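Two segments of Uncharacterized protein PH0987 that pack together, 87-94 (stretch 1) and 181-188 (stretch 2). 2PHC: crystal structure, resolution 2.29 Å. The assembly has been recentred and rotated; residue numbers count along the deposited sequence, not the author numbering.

Stretch 1, residues 87-94: EIPVAYGG
Stretch 2 181-188: IIGRIPLR

Residues 87-94 and 181-188 of one chain pair through strands 87-92 and 181-184, both of which begin earlier in the chain, E87 to Y92 running against I181 to R184 with 125° between their N-to-C directions and 4.5 Å between the axes at closest approach; 454 Å² is buried in all. The backbone is extended (phi/psi -125/107 at I88, -132/119 at V90, -79/105 at A91, -140/145 at R184), and the register is A91 opposite R184 as an antiparallel hydrogen-bonded pair, CA to CA 5.4 Å, and Y92 opposite G183 as a non-hydrogen-bonded pair, CA to CA 3.9 Å. A91 N donates to R184 O at 2.9 Å, a rather bent bond (135°), and R184 N returns one to A91 O at 3.0 Å (153°). Beyond the bridge, G93 N gives a straighter bond (159°) to I182 O at 3.0 Å; G93 has phi/psi 60/-176, a positive phi that favours glycine.

A hollow lies at G183, nearly fully extended at 177/168. V90, chi1 t, fills it: V90 CG1 sits 3.7 Å from G183 CA, and a CB on G183 would fall 2.5 Å from that same V90 CG1, a clash. A CB on G183 would also sit tightly, 3.4 Å from Y92 CA; G183 CA lies 3.2 Å from A91 O in a CA-H...O contact. Similar contacts join V90 CA to R184 O (3.4 Å), Y92 CA to I182 O (3.4 Å) and I185 CA to P89 O (3.5 Å), so carbonyls between the strands also receive polarised CA hydrogens.

The hydrocarbon contacts extend along the seam. I185 (m, t; phi/psi -95/132) lays its CG1 3.6 Å from I88 CG2 and 4.1 Å from V90 CG2; I88 is m, t. I182 (p, t; -116/-4) starts sideways, but its end comes nearer, bringing I182 CD1 to 3.9 Å from Y92 CE2. The Y92 ring is set by chi1 -69° (m) and chi2 86°, and its hydroxyl is satisfied elsewhere in the structure.

At the other end two prolines, both C-gamma endo, meet with P89 CG 4.1 Å from P186 CG, while P89 O approaches P186 CD at 3.2 Å. L187 (m, t; -58/146) points toward stretch 1 and places its CD1 3.5 Å from P89 CD, so P89 meets both P186 and L187. A91 and R184 share the sheet face opposite Y92; R184 is extended, chi1 to chi3 all t.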

# COMPACT_ATOMS: atom_id res chain seq x y z
N GLU A 87 10.35 -0.75 -0.74
CA GLU A 87 10.13 -1.90 0.14
C GLU A 87 10.83 -1.67 1.47
O GLU A 87 12.02 -1.36 1.49
CB GLU A 87 10.69 -3.18 -0.50
CG GLU A 87 9.87 -3.68 -1.64
CD GLU A 87 10.10 -5.16 -1.95
OE1 GLU A 87 11.28 -5.63 -1.94
OE2 GLU A 87 9.07 -5.84 -2.19
N ILE A 88 10.10 -1.86 2.57
CA ILE A 88 10.61 -1.47 3.90
C ILE A 88 10.57 -2.66 4.87
O ILE A 88 9.46 -3.09 5.28
CB ILE A 88 9.89 -0.16 4.45
CG1 ILE A 88 10.36 1.06 3.61
CG2 ILE A 88 10.29 0.16 5.86
CD1 ILE A 88 9.77 2.43 3.96
N PRO A 89 11.78 -3.23 5.20
CA PRO A 89 11.79 -4.33 6.15
C PRO A 89 11.45 -3.83 7.58
O PRO A 89 11.94 -2.76 7.98
CB PRO A 89 13.22 -4.91 6.02
CG PRO A 89 14.03 -3.81 5.67
CD PRO A 89 13.16 -2.94 4.74
N VAL A 90 10.57 -4.59 8.24
CA VAL A 90 10.04 -4.37 9.56
C VAL A 90 10.19 -5.70 10.22
O VAL A 90 9.64 -6.69 9.74
CB VAL A 90 8.46 -4.10 9.56
CG1 VAL A 90 7.92 -3.84 10.99
CG2 VAL A 90 8.05 -2.91 8.63
N ALA A 91 10.96 -5.75 11.31
CA ALA A 91 10.86 -6.88 12.31
C ALA A 91 9.66 -6.66 13.24
O ALA A 91 9.67 -5.79 14.08
CB ALA A 91 12.20 -7.01 13.09
N TYR A 92 8.59 -7.43 13.03
CA TYR A 92 7.32 -7.32 13.79
C TYR A 92 7.35 -8.17 15.07
O TYR A 92 8.12 -9.16 15.14
CB TYR A 92 6.12 -7.83 12.97
CG TYR A 92 5.69 -7.04 11.77
CD1 TYR A 92 6.28 -7.23 10.53
CD2 TYR A 92 4.63 -6.14 11.86
CE1 TYR A 92 5.85 -6.48 9.40
CE2 TYR A 92 4.20 -5.39 10.73
CZ TYR A 92 4.81 -5.59 9.53
OH TYR A 92 4.44 -4.88 8.45
N GLY A 93 6.51 -7.77 16.03
CA GLY A 93 6.40 -8.38 17.36
C GLY A 93 7.60 -8.40 18.30
O GLY A 93 8.67 -7.86 17.98
N GLY A 94 7.42 -9.05 19.46
CA GLY A 94 8.49 -9.22 20.46
C GLY A 94 8.92 -7.89 21.03
O GLY A 94 8.09 -7.06 21.43
N ILE A 181 2.91 0.50 19.03
CA ILE A 181 4.09 0.03 18.30
C ILE A 181 4.12 -1.49 18.07
O ILE A 181 4.15 -2.25 19.04
CB ILE A 181 5.37 0.48 18.96
CG1 ILE A 181 5.33 1.99 19.34
CG2 ILE A 181 6.53 0.07 18.13
CD1 ILE A 181 5.10 3.03 18.09
N ILE A 182 4.19 -1.90 16.79
CA ILE A 182 4.00 -3.30 16.30
C ILE A 182 5.28 -3.88 15.65
O ILE A 182 5.35 -5.04 15.33
CB ILE A 182 2.73 -3.44 15.36
CG1 ILE A 182 2.90 -2.75 13.97
CG2 ILE A 182 1.44 -2.93 16.05
CD1 ILE A 182 1.82 -3.22 12.91
N GLY A 183 6.33 -3.09 15.50
CA GLY A 183 7.42 -3.56 14.69
C GLY A 183 8.44 -2.47 14.64
O GLY A 183 8.12 -1.35 15.06
N ARG A 184 9.65 -2.76 14.15
CA ARG A 184 10.64 -1.73 14.00
C ARG A 184 11.35 -1.99 12.69
O ARG A 184 11.55 -3.14 12.32
CB ARG A 184 11.66 -1.85 15.11
CG ARG A 184 12.57 -0.75 15.22
CD ARG A 184 13.27 -0.80 16.63
NE ARG A 184 14.42 0.10 16.57
CZ ARG A 184 15.47 0.10 17.41
NH1 ARG A 184 15.53 -0.78 18.42
NH2 ARG A 184 16.45 1.00 17.23
N ILE A 185 11.73 -0.89 12.03
CA ILE A 185 12.49 -0.84 10.83
C ILE A 185 13.99 -0.65 11.16
O ILE A 185 14.32 0.24 11.92
CB ILE A 185 12.00 0.40 9.92
CG1 ILE A 185 10.53 0.27 9.46
CG2 ILE A 185 12.89 0.60 8.79
CD1 ILE A 185 9.80 1.66 9.13
N PRO A 186 14.88 -1.45 10.56
CA PRO A 186 16.34 -1.33 10.80
C PRO A 186 17.10 -0.30 9.95
O PRO A 186 18.16 0.11 10.35
CB PRO A 186 16.86 -2.71 10.45
CG PRO A 186 15.88 -3.10 9.24
CD PRO A 186 14.54 -2.65 9.77
N LEU A 187 16.58 0.01 8.76
CA LEU A 187 17.06 1.09 7.91
C LEU A 187 17.00 2.45 8.61
O LEU A 187 16.07 2.72 9.40
CB LEU A 187 16.20 1.17 6.68
CG LEU A 187 16.02 -0.12 5.85
CD1 LEU A 187 14.86 0.08 4.93
CD2 LEU A 187 17.28 -0.43 5.03
N ARG A 188 17.98 3.31 8.30
CA ARG A 188 17.92 4.69 8.76
C ARG A 188 17.11 5.40 7.70
O ARG A 188 17.66 5.87 6.67
CB ARG A 188 19.28 5.29 8.87
CG ARG A 188 19.29 6.59 9.62
CD ARG A 188 20.73 7.11 9.80
NE ARG A 188 20.70 8.51 10.23
CZ ARG A 188 21.76 9.16 10.70
NH1 ARG A 188 22.92 8.54 10.80
NH2 ARG A 188 21.64 10.43 11.06